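Local coordinates for rhino (Drosophila simulans, PDB 5XYW), which is a chromo shadow domain protein that probably dimerises through this domain and recruits partner proteins to chromatin, at residues Asp17-Cys22 against Leu30-Lys35. Sequence-based numbering, arbitrary orientation.
Sequences DKVLHC and LFVTWK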
loop_
_atom_site.group_PDB
_atom_site.type_symbol
_atom_site.label_atom_id
_atom_site.label_comp_id
_atom_site.label_asym_id
_atom_site.label_seq_id
_atom_site.Cartn_x
_atom_site.Cartn_y
_atom_site.Cartn_z
ATOM N N ASP A 17 -2.947 -16.111 7.359
ATOM C CA ASP A 17 -1.960 -17.098 6.964
ATOM C C ASP A 17 -0.757 -16.387 6.353
ATOM O O ASP A 17 0.257 -16.183 7.020
ATOM C CB ASP A 17 -2.552 -18.105 5.996
ATOM C CG ASP A 17 -1.578 -19.203 5.643
ATOM O OD1 ASP A 17 -0.638 -19.427 6.429
ATOM O OD2 ASP A 17 -1.745 -19.847 4.586
ATOM N N LYS A 18 -0.863 -15.977 5.094
ATOM C CA LYS A 18 0.239 -15.228 4.496
ATOM C C LYS A 18 -0.130 -13.815 4.047
ATOM O O LYS A 18 -1.301 -13.420 4.024
ATOM C CB LYS A 18 0.810 -16.004 3.313
ATOM C CG LYS A 18 1.230 -17.412 3.673
ATOM C CD LYS A 18 1.871 -18.120 2.493
ATOM C CE LYS A 18 2.431 -19.479 2.893
ATOM N NZ LYS A 18 3.146 -20.119 1.757
ATOM N N VAL A 19 0.906 -13.048 3.738
ATOM C CA VAL A 19 0.768 -11.827 2.972
ATOM C C VAL A 19 1.445 -12.087 1.660
ATOM O O VAL A 19 2.664 -12.115 1.589
ATOM C CB VAL A 19 1.417 -10.608 3.633
ATOM C CG1 VAL A 19 1.211 -9.382 2.747
ATOM C CG2 VAL A 19 0.846 -10.381 5.009
ATOM N N LEU A 20 0.649 -12.285 0.622
ATOM C CA LEU A 20 1.170 -12.685 -0.677
ATOM C C LEU A 20 1.735 -11.531 -1.481
ATOM O O LEU A 20 2.773 -11.675 -2.125
ATOM C CB LEU A 20 0.078 -13.381 -1.490
ATOM C CG LEU A 20 -0.486 -14.628 -0.808
ATOM C CD1 LEU A 20 -1.371 -15.429 -1.760
ATOM C CD2 LEU A 20 0.651 -15.486 -0.258
ATOM N N HIS A 21 1.067 -10.387 -1.456
ATOM C CA HIS A 21 1.433 -9.356 -2.431
ATOM C C HIS A 21 0.882 -8.023 -1.972
ATOM O O HIS A 21 0.107 -7.975 -1.029
ATOM C CB HIS A 21 0.908 -9.776 -3.823
ATOM C CG HIS A 21 1.103 -8.769 -4.921
ATOM N ND1 HIS A 21 2.295 -8.105 -5.137
ATOM C CD2 HIS A 21 0.259 -8.344 -5.892
ATOM C CE1 HIS A 21 2.168 -7.301 -6.178
ATOM N NE2 HIS A 21 0.940 -7.427 -6.654
ATOM N N CYS A 22 1.283 -6.929 -2.601
ATOM C CA CYS A 22 0.646 -5.662 -2.270
ATOM C C CYS A 22 0.442 -4.780 -3.504
ATOM O O CYS A 22 1.087 -4.983 -4.534
ATOM C CB CYS A 22 1.475 -4.923 -1.213
ATOM S SG CYS A 22 2.817 -3.968 -1.941
ATOM N N LEU A 30 -3.144 -5.072 0.712
ATOM C CA LEU A 30 -2.374 -6.281 0.872
ATOM C C LEU A 30 -3.243 -7.408 0.424
ATOM O O LEU A 30 -4.420 -7.479 0.767
ATOM C CB LEU A 30 -1.912 -6.506 2.323
ATOM C CG LEU A 30 -1.107 -5.413 3.034
ATOM C CD1 LEU A 30 -0.428 -6.020 4.215
ATOM C CD2 LEU A 30 -0.090 -4.725 2.124
ATOM N N PHE A 31 -2.638 -8.285 -0.353
ATOM C CA PHE A 31 -3.285 -9.477 -0.814
ATOM C C PHE A 31 -2.798 -10.647 0.021
ATOM O O PHE A 31 -1.634 -11.092 -0.092
ATOM C CB PHE A 31 -3.018 -9.634 -2.301
ATOM C CG PHE A 31 -3.366 -8.398 -3.072
ATOM C CD1 PHE A 31 -4.705 -8.081 -3.333
ATOM C CD2 PHE A 31 -2.377 -7.511 -3.472
ATOM C CE1 PHE A 31 -5.050 -6.922 -4.019
ATOM C CE2 PHE A 31 -2.718 -6.345 -4.169
ATOM C CZ PHE A 31 -4.063 -6.053 -4.441
ATOM N N VAL A 32 -3.712 -11.087 0.886
ATOM C CA VAL A 32 -3.446 -12.057 1.927
ATOM C C VAL A 32 -4.313 -13.306 1.831
ATOM O O VAL A 32 -5.455 -13.255 1.377
ATOM C CB VAL A 32 -3.684 -11.454 3.325
ATOM C CG1 VAL A 32 -2.836 -10.212 3.546
ATOM C CG2 VAL A 32 -5.149 -11.154 3.521
ATOM N N THR A 33 -3.763 -14.430 2.287
ATOM C CA THR A 33 -4.560 -15.636 2.485
ATOM C C THR A 33 -4.862 -15.813 3.960
ATOM O O THR A 33 -4.181 -15.230 4.815
ATOM C CB THR A 33 -3.864 -16.891 1.955
ATOM O OG1 THR A 33 -2.602 -17.068 2.621
ATOM C CG2 THR A 33 -3.649 -16.770 0.471
ATOM N N TRP A 34 -5.892 -16.609 4.248
ATOM C CA TRP A 34 -6.258 -16.945 5.624
ATOM C C TRP A 34 -6.091 -18.448 5.884
ATOM O O TRP A 34 -6.030 -19.244 4.943
ATOM C CB TRP A 34 -7.694 -16.496 5.908
ATOM C CG TRP A 34 -7.925 -15.055 5.567
ATOM C CD1 TRP A 34 -8.449 -14.560 4.413
ATOM C CD2 TRP A 34 -7.620 -13.920 6.388
ATOM N NE1 TRP A 34 -8.493 -13.190 4.464
ATOM C CE2 TRP A 34 -7.988 -12.774 5.665
ATOM C CE3 TRP A 34 -7.068 -13.769 7.666
ATOM C CZ2 TRP A 34 -7.819 -11.489 6.172
ATOM C CZ3 TRP A 34 -6.909 -12.490 8.170
ATOM C CH2 TRP A 34 -7.282 -11.367 7.425
ATOM N N LYS A 35 -6.017 -18.832 7.158
ATOM C CA LYS A 35 -5.727 -20.228 7.529
ATOM C C LYS A 35 -6.905 -21.168 7.316
ATOM O O LYS A 35 -7.925 -21.087 8.015
ATOM C CB LYS A 35 -5.265 -20.314 8.978
ATOM C CG LYS A 35 -3.753 -20.231 9.133
ATOM C CD LYS A 35 -3.325 -20.082 10.596
ATOM C CE LYS A 35 -1.838 -19.802 10.713
ATOM N NZ LYS A 35 -1.540 -19.147 12.011
#
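The carbonyl O of Phe31 is gripped by two successive backbone amides, Leu20 N at 2.7 Å and His21 N at 3.1 Å, both lying in the carbonyl plane. Two residues facing one make this a classic beta bulge in the antiparallel hairpin of strands 16-24 and 28-34. Phe31 N answers with an almost straight bond to His21 O, 173° at the hydrogen. A second classic bulge sits near the other end, where Asp17 and Lys18 both face Thr33: Thr33 O takes a bond from Asp17 N and a weak one from Lys18 N. The Thr33 hydroxyl helps here. With Thr33 OG1 set between its own backbone N and carbonyl carbon (chi1 59°), it accepts from Lys18 N at 3.2 Å, while Thr33 CG2 packs against Leu20 CD1 at 3.5 Å. A valine in place of Thr33 would probably take the hydroxyl acceptor from Lys18 N and leave it the weak bond to the carbonyl of the same residue, so that the bulge kept its backbone bonds but lost this side-chain clasp.

The imidazole of His21 and the ring of Phe31 run side by side, planes 25° apart but offset so that they share little face; His21 CD2 meets Phe31 CD2 at 3.7 Å. Each ring also meets an aromatic side chain of another protein's chain. On the other face, Val19 CG1 touches Leu30 CD1 and Cys22 CB touches Leu30 CD2, beneath helix 53-61. The contact thus joins two surfaces: an apolar one covered in large part by that helix, and an aromatic one that receives a partner protein.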